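Local coordinates for nodulation protein S (Bradyrhizobium sp., PDB 3OFK) that binds S-adenosyl-L-homocysteine in a Rossmann-like fold and probably uses S-adenosylmethionine to N-methylate a precursor of the lipochitooligosaccharide Nod factor, at residues V52-I58 against E113-V119; A70-L76 against W96-S100; Y125-M130 against W163-A167; F152-D157 against G168-I173. Residue numbers count along the deposited sequence, not the author numbering.

Interaction 1: V52-I58 against E113-V119; sequences VSNGLEI and ELFDLIV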
# COMPACT_ATOMS: atom_id res chain seq x y z
N VAL A 52 -7.69 -3.01 -15.31
CA VAL A 52 -8.01 -3.96 -14.22
C VAL A 52 -9.54 -4.16 -14.12
O VAL A 52 -10.28 -3.22 -14.30
CB VAL A 52 -7.35 -3.46 -12.90
CG1 VAL A 52 -7.92 -4.12 -11.70
CG2 VAL A 52 -5.83 -3.67 -12.98
N SER A 53 -10.01 -5.38 -13.84
CA SER A 53 -11.47 -5.60 -13.64
C SER A 53 -12.02 -5.19 -12.24
O SER A 53 -13.15 -4.66 -12.10
CB SER A 53 -11.84 -7.06 -13.88
OG SER A 53 -11.70 -7.43 -15.27
N ASN A 54 -11.25 -5.49 -11.20
CA ASN A 54 -11.76 -5.40 -9.83
C ASN A 54 -10.58 -5.21 -8.96
O ASN A 54 -9.92 -6.17 -8.62
CB ASN A 54 -12.51 -6.69 -9.47
CG ASN A 54 -13.36 -6.53 -8.22
OD1 ASN A 54 -13.82 -5.44 -7.91
ND2 ASN A 54 -13.59 -7.65 -7.52
N GLY A 55 -10.25 -3.96 -8.67
CA GLY A 55 -9.01 -3.65 -7.97
C GLY A 55 -9.23 -3.40 -6.48
O GLY A 55 -10.32 -2.97 -6.08
N LEU A 56 -8.20 -3.67 -5.67
CA LEU A 56 -8.21 -3.35 -4.22
C LEU A 56 -6.99 -2.50 -3.84
O LEU A 56 -5.83 -2.86 -4.11
CB LEU A 56 -8.24 -4.62 -3.36
CG LEU A 56 -8.19 -4.45 -1.82
CD1 LEU A 56 -9.46 -3.80 -1.27
CD2 LEU A 56 -7.92 -5.78 -1.10
N GLU A 57 -7.22 -1.38 -3.18
CA GLU A 57 -6.11 -0.59 -2.68
C GLU A 57 -6.17 -0.67 -1.17
O GLU A 57 -7.27 -0.43 -0.60
CB GLU A 57 -6.18 0.86 -3.13
CG GLU A 57 -4.90 1.65 -2.70
CD GLU A 57 -5.02 3.16 -2.70
OE1 GLU A 57 -6.14 3.71 -2.73
OE2 GLU A 57 -3.97 3.84 -2.73
N ILE A 58 -5.05 -1.05 -0.55
CA ILE A 58 -4.94 -1.20 0.93
C ILE A 58 -4.09 -0.08 1.49
O ILE A 58 -2.86 -0.11 1.33
CB ILE A 58 -4.32 -2.54 1.34
CG1 ILE A 58 -5.26 -3.66 0.94
CG2 ILE A 58 -4.06 -2.59 2.89
CD1 ILE A 58 -4.58 -5.05 0.88
N GLU A 113 -15.26 -11.14 -2.13
CA GLU A 113 -14.61 -10.53 -3.31
C GLU A 113 -13.25 -11.14 -3.64
O GLU A 113 -12.41 -11.38 -2.75
CB GLU A 113 -14.34 -9.02 -3.08
CG GLU A 113 -15.52 -8.06 -3.22
CD GLU A 113 -15.67 -7.51 -4.62
OE1 GLU A 113 -16.36 -8.13 -5.45
OE2 GLU A 113 -15.11 -6.43 -4.89
N LEU A 114 -13.03 -11.38 -4.93
CA LEU A 114 -11.68 -11.66 -5.44
C LEU A 114 -11.29 -10.52 -6.37
O LEU A 114 -12.11 -10.07 -7.18
CB LEU A 114 -11.61 -13.02 -6.15
CG LEU A 114 -11.99 -14.22 -5.28
CD1 LEU A 114 -12.02 -15.55 -6.09
CD2 LEU A 114 -11.08 -14.33 -4.05
N PHE A 115 -10.04 -10.06 -6.23
CA PHE A 115 -9.47 -8.91 -6.96
C PHE A 115 -8.35 -9.32 -7.91
O PHE A 115 -7.44 -10.06 -7.54
CB PHE A 115 -8.95 -7.86 -5.97
CG PHE A 115 -9.96 -7.45 -4.95
CD1 PHE A 115 -10.93 -6.51 -5.26
CD2 PHE A 115 -9.98 -8.04 -3.68
CE1 PHE A 115 -11.88 -6.15 -4.35
CE2 PHE A 115 -10.95 -7.68 -2.74
CZ PHE A 115 -11.90 -6.73 -3.08
N ASP A 116 -8.40 -8.83 -9.14
CA ASP A 116 -7.30 -9.08 -10.09
C ASP A 116 -6.10 -8.11 -9.91
O ASP A 116 -5.04 -8.30 -10.53
CB ASP A 116 -7.80 -9.10 -11.54
CG ASP A 116 -8.48 -7.81 -11.96
OD1 ASP A 116 -9.09 -7.17 -11.12
OD2 ASP A 116 -8.41 -7.46 -13.15
N LEU A 117 -6.26 -7.09 -9.07
CA LEU A 117 -5.13 -6.28 -8.62
C LEU A 117 -5.33 -5.93 -7.16
O LEU A 117 -6.39 -5.45 -6.78
CB LEU A 117 -5.01 -4.97 -9.39
CG LEU A 117 -3.83 -4.07 -9.00
CD1 LEU A 117 -2.46 -4.72 -9.28
CD2 LEU A 117 -3.99 -2.76 -9.81
N ILE A 118 -4.29 -6.18 -6.36
CA ILE A 118 -4.21 -5.63 -5.02
C ILE A 118 -2.96 -4.79 -4.91
O ILE A 118 -1.86 -5.24 -5.25
CB ILE A 118 -4.15 -6.74 -3.99
CG1 ILE A 118 -5.40 -7.60 -4.09
CG2 ILE A 118 -3.98 -6.15 -2.59
CD1 ILE A 118 -5.38 -8.83 -3.17
N VAL A 119 -3.14 -3.55 -4.51
CA VAL A 119 -2.01 -2.65 -4.30
C VAL A 119 -1.87 -2.52 -2.76
O VAL A 119 -2.85 -2.26 -2.04
CB VAL A 119 -2.17 -1.28 -5.01
CG1 VAL A 119 -0.95 -0.41 -4.77
CG2 VAL A 119 -2.46 -1.45 -6.56
O HOH W 1 -1.38 0.61 -1.00
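In the Rossmann-like sheet of class I methyltransferases, strands 52-58 and 115-121 lie side by side at the centre; the axes of their segments 55-58 and 117-119 are 4.7 Å apart and 12° from parallel. The ladder pairs G55 with L117, L56 with I118 and E57 with V119. D116, with chi1 in p, turns its carboxylate onto the backbone of 52-58 at the corner where both strands bend: D116 OD2 accepts S53 N at 2.7 Å and OD1 accepts N54 N at 2.7 Å. The t rotamer of N54 carries its amide the other way, so that ND2 reaches L114 O at 2.9 Å and, weakly, E113 OE2 at 3.3 Å; E113 also forms a salt bridge with R75. The m rotamer of F115 turns one face of its ring to L56. E57 and V119 share the face opposite L56 and I118, E57 bonding T66 of helix 64-69 near the bound ligand. L56 CB sits 3.7 Å from the F115 ring centroid, a CH-pi contact 13° off the normal.

Interaction 2: A70-L76 against W96-S100; sequences APHCKRL and WSHIS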
# COMPACT_ATOMS: atom_id res chain seq x y z
N ALA A 70 -7.71 4.87 -10.06
CA ALA A 70 -9.16 4.73 -10.31
C ALA A 70 -9.56 4.63 -11.78
O ALA A 70 -10.37 3.75 -12.13
CB ALA A 70 -10.02 5.86 -9.59
N PRO A 71 -9.02 5.51 -12.66
CA PRO A 71 -9.47 5.48 -14.04
C PRO A 71 -9.14 4.20 -14.80
O PRO A 71 -9.64 4.01 -15.91
CB PRO A 71 -8.75 6.65 -14.69
CG PRO A 71 -8.11 7.42 -13.56
CD PRO A 71 -8.00 6.55 -12.42
N HIS A 72 -8.34 3.32 -14.20
CA HIS A 72 -7.85 2.12 -14.86
C HIS A 72 -8.45 0.82 -14.33
O HIS A 72 -8.08 -0.26 -14.78
CB HIS A 72 -6.33 2.13 -14.75
CG HIS A 72 -5.72 3.43 -15.17
ND1 HIS A 72 -5.78 3.92 -16.45
CD2 HIS A 72 -5.07 4.38 -14.44
CE1 HIS A 72 -5.19 5.09 -16.51
NE2 HIS A 72 -4.76 5.41 -15.30
N CYS A 73 -9.39 0.93 -13.39
CA CYS A 73 -10.08 -0.21 -12.79
C CYS A 73 -11.58 -0.09 -13.07
O CYS A 73 -12.15 0.96 -12.84
CB CYS A 73 -9.89 -0.18 -11.28
SG CYS A 73 -8.17 -0.07 -10.69
N LYS A 74 -12.20 -1.14 -13.58
CA LYS A 74 -13.64 -1.14 -13.85
C LYS A 74 -14.40 -0.95 -12.52
O LYS A 74 -15.36 -0.18 -12.42
CB LYS A 74 -14.01 -2.47 -14.54
CG LYS A 74 -15.43 -2.62 -15.03
CD LYS A 74 -15.45 -3.70 -16.12
CE LYS A 74 -16.81 -4.36 -16.28
NZ LYS A 74 -16.72 -5.40 -17.36
N ARG A 75 -13.93 -1.65 -11.51
CA ARG A 75 -14.34 -1.44 -10.11
C ARG A 75 -13.09 -1.34 -9.24
O ARG A 75 -12.10 -2.05 -9.48
CB ARG A 75 -15.23 -2.59 -9.63
CG ARG A 75 -16.59 -2.64 -10.28
CD ARG A 75 -17.52 -3.72 -9.66
NE ARG A 75 -17.93 -3.39 -8.28
CZ ARG A 75 -17.51 -3.99 -7.17
NH1 ARG A 75 -16.66 -5.01 -7.18
NH2 ARG A 75 -17.97 -3.56 -6.00
N LEU A 76 -13.15 -0.46 -8.24
CA LEU A 76 -12.07 -0.28 -7.26
C LEU A 76 -12.68 -0.31 -5.85
O LEU A 76 -13.70 0.36 -5.59
CB LEU A 76 -11.34 1.06 -7.45
CG LEU A 76 -10.16 1.48 -6.55
CD1 LEU A 76 -9.00 0.41 -6.54
CD2 LEU A 76 -9.63 2.84 -6.87
N TRP A 96 -15.47 9.80 -9.82
CA TRP A 96 -15.61 8.40 -10.16
C TRP A 96 -16.78 7.81 -9.37
O TRP A 96 -16.96 8.14 -8.20
CB TRP A 96 -14.30 7.65 -9.90
CG TRP A 96 -13.15 8.22 -10.65
CD1 TRP A 96 -12.04 8.84 -10.13
CD2 TRP A 96 -12.99 8.23 -12.05
NE1 TRP A 96 -11.22 9.27 -11.14
CE2 TRP A 96 -11.78 8.90 -12.34
CE3 TRP A 96 -13.76 7.75 -13.12
CZ2 TRP A 96 -11.32 9.09 -13.63
CZ3 TRP A 96 -13.29 7.94 -14.41
CH2 TRP A 96 -12.08 8.60 -14.65
N SER A 97 -17.61 7.02 -10.05
CA SER A 97 -18.80 6.37 -9.46
C SER A 97 -18.58 4.87 -9.16
O SER A 97 -19.48 4.19 -8.64
CB SER A 97 -19.99 6.53 -10.41
OG SER A 97 -19.73 5.82 -11.61
N HIS A 98 -17.37 4.37 -9.46
CA HIS A 98 -17.08 2.94 -9.38
C HIS A 98 -16.18 2.56 -8.19
O HIS A 98 -15.62 1.45 -8.18
CB HIS A 98 -16.46 2.45 -10.70
CG HIS A 98 -15.11 3.04 -11.00
ND1 HIS A 98 -14.93 4.32 -11.48
CD2 HIS A 98 -13.86 2.50 -10.93
CE1 HIS A 98 -13.64 4.55 -11.68
NE2 HIS A 98 -12.97 3.47 -11.34
N ILE A 99 -16.03 3.45 -7.20
CA ILE A 99 -15.13 3.20 -6.05
C ILE A 99 -15.96 2.86 -4.78
O ILE A 99 -16.98 3.53 -4.53
CB ILE A 99 -14.19 4.39 -5.74
CG1 ILE A 99 -13.50 4.90 -7.02
CG2 ILE A 99 -13.17 4.02 -4.63
CD1 ILE A 99 -12.41 5.99 -6.77
N SER A 100 -15.55 1.81 -4.05
CA SER A 100 -16.13 1.38 -2.75
C SER A 100 -15.09 1.62 -1.68
O SER A 100 -13.91 1.43 -1.96
CB SER A 100 -16.36 -0.14 -2.78
OG SER A 100 -17.61 -0.40 -3.32
O HOH W 2 -16.28 -1.27 -5.74
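The two segments approach as the edge strand 99-103 joins strand 73-80, which follows a short 3-10 turn at 70-72, breaks at a corner at K74 and R75 and resumes at L76. One parallel bridge, L76 with I99 at a CA-CA distance of 4.8 Å, sets the register. L76 N donates to H98 O at 3.1 Å and S100 N donates to L76 O at 2.8 Å, so L76 is held through both its amide and its carbonyl. A water takes part as well, donating a hydrogen bond to L76 O at 3.1 Å and lying 2.9 Å from S100 OG.

Among the side chains, H98 is the most heavily covered. Its p rotamer points the imidazole into the bend of the other segment, where H98 NE2 donates to A70 O at 2.7 Å. W96 lies flat against the turn: A70 CB stands 4.0 Å from the centroid of the W96 five-membered ring in a CH-pi contact, and P71 CG packs 3.6 Å from W96 CZ2. A70 CB also meets I99 CD1 at 3.7 Å, continuing the apolar patch toward L76, whose side chain is backed by T66 and L69 of helix 64-69.

The general lesson is that an edge strand need not rely on its ladder alone. Because NE2 of H98 is the donor to A70 O, that nitrogen carries a proton, and a side chain extends the joint beyond the point where strand pairing stops.

Interaction 3: Y125-M130 against W163-A167; sequences YYLEDM and WGHVA. With SAH (S-adenosyl-L-homocysteine), chain E.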
# COMPACT_ATOMS: atom_id res chain seq x y z
N TYR A 125 4.14 -2.31 7.33
CA TYR A 125 4.99 -2.09 8.50
C TYR A 125 4.30 -1.43 9.70
O TYR A 125 4.87 -1.37 10.80
CB TYR A 125 6.27 -1.33 8.16
CG TYR A 125 6.12 -0.04 7.37
CD1 TYR A 125 5.75 1.16 7.98
CD2 TYR A 125 6.42 -0.01 6.00
CE1 TYR A 125 5.66 2.35 7.23
CE2 TYR A 125 6.32 1.16 5.27
CZ TYR A 125 5.95 2.32 5.88
OH TYR A 125 5.89 3.45 5.11
N TYR A 126 3.08 -0.92 9.53
CA TYR A 126 2.36 -0.40 10.70
C TYR A 126 1.84 -1.53 11.61
O TYR A 126 1.41 -1.29 12.72
CB TYR A 126 1.22 0.52 10.28
CG TYR A 126 1.72 1.81 9.68
CD1 TYR A 126 2.35 2.77 10.46
CD2 TYR A 126 1.57 2.07 8.33
CE1 TYR A 126 2.84 3.97 9.91
CE2 TYR A 126 2.06 3.24 7.77
CZ TYR A 126 2.69 4.17 8.57
OH TYR A 126 3.14 5.31 7.97
N LEU A 127 1.86 -2.75 11.15
CA LEU A 127 1.38 -3.84 12.00
C LEU A 127 2.40 -4.08 13.13
O LEU A 127 3.57 -3.72 13.01
CB LEU A 127 1.16 -5.09 11.16
CG LEU A 127 0.02 -4.96 10.15
CD1 LEU A 127 0.16 -6.07 9.11
CD2 LEU A 127 -1.34 -4.99 10.85
N GLU A 128 1.94 -4.66 14.23
CA GLU A 128 2.76 -4.79 15.44
C GLU A 128 3.85 -5.86 15.41
O GLU A 128 4.87 -5.70 16.09
CB GLU A 128 1.88 -5.08 16.65
CG GLU A 128 0.91 -3.98 16.96
CD GLU A 128 0.01 -4.35 18.12
OE1 GLU A 128 -1.06 -4.95 17.88
OE2 GLU A 128 0.39 -4.04 19.27
N ASP A 129 3.63 -6.95 14.71
CA ASP A 129 4.61 -8.05 14.69
C ASP A 129 4.50 -8.87 13.44
O ASP A 129 3.62 -8.61 12.60
CB ASP A 129 4.43 -8.92 15.94
CG ASP A 129 3.00 -9.43 16.11
OD1 ASP A 129 2.46 -10.03 15.14
OD2 ASP A 129 2.45 -9.27 17.21
N MET A 130 5.38 -9.87 13.31
CA MET A 130 5.44 -10.74 12.13
C MET A 130 4.26 -11.70 12.00
O MET A 130 3.99 -12.18 10.90
CB MET A 130 6.74 -11.59 12.13
CG MET A 130 7.98 -11.02 11.42
SD MET A 130 7.72 -9.63 10.33
CE MET A 130 8.23 -8.38 11.47
N TRP A 163 12.58 3.40 11.78
CA TRP A 163 11.30 4.04 12.07
C TRP A 163 10.55 3.44 13.26
O TRP A 163 9.43 3.86 13.54
CB TRP A 163 10.39 4.03 10.83
CG TRP A 163 10.83 4.93 9.71
CD1 TRP A 163 11.73 5.97 9.77
CD2 TRP A 163 10.34 4.90 8.37
NE1 TRP A 163 11.84 6.56 8.53
CE2 TRP A 163 10.99 5.92 7.66
CE3 TRP A 163 9.43 4.08 7.69
CZ2 TRP A 163 10.77 6.15 6.30
CZ3 TRP A 163 9.20 4.31 6.35
CH2 TRP A 163 9.87 5.34 5.66
N GLY A 164 11.14 2.47 13.94
CA GLY A 164 10.50 1.79 15.07
C GLY A 164 9.64 0.59 14.70
O GLY A 164 9.03 -0.02 15.57
N HIS A 165 9.59 0.24 13.41
CA HIS A 165 8.76 -0.88 12.98
C HIS A 165 9.56 -2.17 12.94
O HIS A 165 10.76 -2.18 13.22
CB HIS A 165 8.08 -0.58 11.64
CG HIS A 165 7.33 0.72 11.64
ND1 HIS A 165 6.32 1.01 12.54
CD2 HIS A 165 7.46 1.82 10.85
CE1 HIS A 165 5.87 2.23 12.31
NE2 HIS A 165 6.53 2.74 11.28
N VAL A 166 8.89 -3.28 12.65
CA VAL A 166 9.53 -4.59 12.77
C VAL A 166 10.23 -5.07 11.47
O VAL A 166 11.34 -5.64 11.51
CB VAL A 166 8.53 -5.69 13.28
CG1 VAL A 166 9.25 -7.04 13.37
CG2 VAL A 166 7.96 -5.32 14.65
N ALA A 167 9.58 -4.88 10.32
CA ALA A 167 10.16 -5.29 9.07
C ALA A 167 9.57 -4.52 7.88
O ALA A 167 8.47 -3.97 7.97
CB ALA A 167 9.99 -6.79 8.88
N SAH E . -0.65 3.18 -0.24
CA SAH E . -0.53 4.63 -0.29
CB SAH E . -0.65 5.20 1.12
CG SAH E . 0.42 4.89 2.15
SD SAH E . 0.27 5.82 3.72
C SAH E . 0.77 5.12 -0.95
O SAH E . 1.71 4.36 -1.16
OXT SAH E . 0.89 6.30 -1.29
C5' SAH E . -0.36 4.41 4.69
C4' SAH E . -1.86 4.23 4.78
O4' SAH E . -2.12 2.95 5.37
C3' SAH E . -2.57 5.26 5.65
O3' SAH E . -3.77 5.70 5.00
C2' SAH E . -2.88 4.48 6.94
O2' SAH E . -4.03 4.97 7.60
C1' SAH E . -3.10 3.10 6.38
N9 SAH E . -3.00 1.95 7.30
C8 SAH E . -2.08 1.76 8.31
N7 SAH E . -2.31 0.55 8.86
C5 SAH E . -3.35 -0.04 8.23
C6 SAH E . -3.91 -1.30 8.42
N6 SAH E . -3.46 -2.08 9.44
N1 SAH E . -4.97 -1.65 7.62
C2 SAH E . -5.40 -0.79 6.62
N3 SAH E . -4.80 0.45 6.43
C4 SAH E . -3.77 0.82 7.22
O HOH W 3 6.11 -3.58 11.77
O HOH W 4 4.92 -1.12 14.08
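Y125 opens the segment within the last residues of a 3-10 turn that runs through Y126, and has more of its surface buried here than any other residue of the pair. Its ring lies obliquely to those of W163 and H165, with Y125 CD1 3.4 Å from H165 CD2 and Y125 CZ 3.8 Å from W163 CZ3, while its hydroxyl bonds E122. The next residue, Y126, completes this aromatic cluster: Y126 CD1 comes 4.0 Å from H165 CE1, and Y126 CD2 lies 3.7 Å from C8 of the S-adenosyl-L-homocysteine adenine. L127 belongs to the same ligand pocket, its CD2 3.9 Å from the SAH N6. The backbone meanwhile reaches the other loop through solvent. One water donates to Y125 O at 2.7 Å and to L127 O at 2.8 Å and accepts from V166 N at 2.9 Å; a second donates to L127 O at 3.1 Å and lies 3.0 Å from H165 ND1. E128 O packs 3.4 Å from V166 CG2. D129 then N-caps helix 130-142 through Q132, and the M130 side chain lies beside V166 and A167.

No direct hydrogen bond joins the loops, so rings and bridging water do the work. The contact sits between helix 130-142, which packs on L127, and helix 157-162, closed by a Schellman motif at G164, with strand 148-155 touching Y125 and W163 and helix 13-21 meeting Y126.

Interaction 4: F152-D157 against G168-I173; sequences FGSARD and GAETVI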
# COMPACT_ATOMS: atom_id res chain seq x y z
N PHE A 152 3.29 -4.80 -4.46
CA PHE A 152 3.71 -4.48 -3.12
C PHE A 152 4.83 -3.49 -3.18
O PHE A 152 5.69 -3.54 -4.06
CB PHE A 152 4.21 -5.75 -2.41
CG PHE A 152 5.03 -5.48 -1.17
CD1 PHE A 152 4.41 -5.10 0.04
CD2 PHE A 152 6.42 -5.59 -1.21
CE1 PHE A 152 5.18 -4.87 1.19
CE2 PHE A 152 7.20 -5.35 -0.08
CZ PHE A 152 6.56 -4.98 1.13
N GLY A 153 4.83 -2.55 -2.24
CA GLY A 153 5.97 -1.65 -2.12
C GLY A 153 6.23 -1.34 -0.68
O GLY A 153 5.30 -1.26 0.10
N SER A 154 7.49 -1.13 -0.32
CA SER A 154 7.82 -0.75 1.04
C SER A 154 9.24 -0.17 1.16
O SER A 154 10.14 -0.53 0.41
CB SER A 154 7.65 -1.96 1.95
OG SER A 154 8.05 -1.71 3.30
N ALA A 155 9.38 0.78 2.07
CA ALA A 155 10.66 1.14 2.62
C ALA A 155 11.38 -0.14 3.02
O ALA A 155 10.74 -1.12 3.35
CB ALA A 155 10.46 2.03 3.81
N ARG A 156 12.70 -0.15 2.92
CA ARG A 156 13.48 -1.34 3.25
C ARG A 156 13.44 -1.67 4.74
O ARG A 156 13.10 -0.81 5.56
CB ARG A 156 14.92 -1.18 2.80
CG ARG A 156 15.07 -1.35 1.29
CD ARG A 156 16.51 -1.14 0.84
NE ARG A 156 16.66 -1.23 -0.61
CZ ARG A 156 16.67 -2.37 -1.32
NH1 ARG A 156 16.54 -3.55 -0.74
NH2 ARG A 156 16.81 -2.31 -2.64
N ASP A 157 13.80 -2.92 5.05
CA ASP A 157 13.89 -3.42 6.43
C ASP A 157 14.61 -2.45 7.40
O ASP A 157 14.05 -2.10 8.47
CB ASP A 157 14.63 -4.78 6.45
CG ASP A 157 13.78 -5.94 5.96
OD1 ASP A 157 12.57 -5.75 5.75
OD2 ASP A 157 14.32 -7.08 5.79
N GLY A 168 10.33 -4.50 6.78
CA GLY A 168 9.96 -3.79 5.56
C GLY A 168 10.04 -4.68 4.32
O GLY A 168 9.68 -5.87 4.38
N ALA A 169 10.52 -4.10 3.21
CA ALA A 169 10.40 -4.70 1.88
C ALA A 169 10.93 -6.13 1.80
O ALA A 169 10.21 -7.04 1.37
CB ALA A 169 11.10 -3.80 0.83
N GLU A 170 12.17 -6.32 2.24
CA GLU A 170 12.87 -7.57 1.95
C GLU A 170 12.21 -8.71 2.69
O GLU A 170 11.98 -9.79 2.13
CB GLU A 170 14.37 -7.49 2.29
CG GLU A 170 15.15 -6.42 1.54
CD GLU A 170 15.19 -5.08 2.28
OE1 GLU A 170 14.14 -4.69 2.83
OE2 GLU A 170 16.27 -4.44 2.33
N THR A 171 11.85 -8.44 3.94
CA THR A 171 11.18 -9.41 4.78
C THR A 171 9.82 -9.82 4.22
O THR A 171 9.53 -11.02 4.09
CB THR A 171 11.14 -8.92 6.25
OG1 THR A 171 12.49 -8.84 6.75
CG2 THR A 171 10.38 -9.88 7.10
N VAL A 172 9.00 -8.84 3.86
CA VAL A 172 7.70 -9.13 3.27
C VAL A 172 7.81 -9.84 1.91
O VAL A 172 7.09 -10.81 1.66
CB VAL A 172 6.83 -7.88 3.16
CG1 VAL A 172 5.56 -8.18 2.39
CG2 VAL A 172 6.51 -7.33 4.56
N ILE A 173 8.71 -9.39 1.05
CA ILE A 173 8.92 -10.04 -0.25
C ILE A 173 9.19 -11.52 -0.04
O ILE A 173 8.65 -12.37 -0.76
CB ILE A 173 10.05 -9.34 -1.06
CG1 ILE A 173 9.54 -8.00 -1.64
CG2 ILE A 173 10.52 -10.21 -2.21
CD1 ILE A 173 10.61 -7.13 -2.20
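A strand-helix contact against an inner strand of a Rossmann-like sheet is built here round D157, F152 and E170, as the end of strand 148-155 meets the start of helix 169-179. The axes of segments 152-155 and 169-173 approach to 8.1 Å at 147°, so the helix runs back roughly antiparallel to the strand. F152, in the t rotamer, faces the helix: V172 CG1 lies over the F152 ring, 3.8 Å from the centroid in a CH-pi contact, and I173 CG1 is 3.9 Å from F152 CE2. Farther along, E170 OE1 accepts D157 N at 2.9 Å, while E170 OE2 makes a salt bridge of 3.2 Å with R156 NH1 whose hydrogen bond is weak. The D157 carboxylate in turn takes G168 N, at 2.8 Å from OD1, and, weakly, T171 N at 3.3 Å from OD1. G168 lies so close to A155 O that a beta carbon would clash with it, and A169 N bonds A155 O at 3.0 Å. The T171 hydroxyl OG1 finishes the grip, donating to D157 OD2 at 2.7 Å.

How the interactions relate
From the N terminus, strand 52-58 comes first, and interaction 1 closes a long loop when the chain returns at 113-119. Within that loop lies interaction 2, where 70-76 meets 96-100 across a beta-alpha-beta unit. The two touch along strands 52-58 and 73-80, G55 N lying 2.8 Å from R75 O, so together they join four neighbouring strands of one half of the sheet. Interactions 3 and 4 follow in series and cross: interaction 3 opens at 125-130 and closes at 163-167, after interaction 4 has opened at 152-157, which closes at 168-173. They touch too: Y125 CD2 is 3.6 Å from S154 OG. Interaction 3 ties two loops beside the ligand, interaction 4 a helix to strand 148-155.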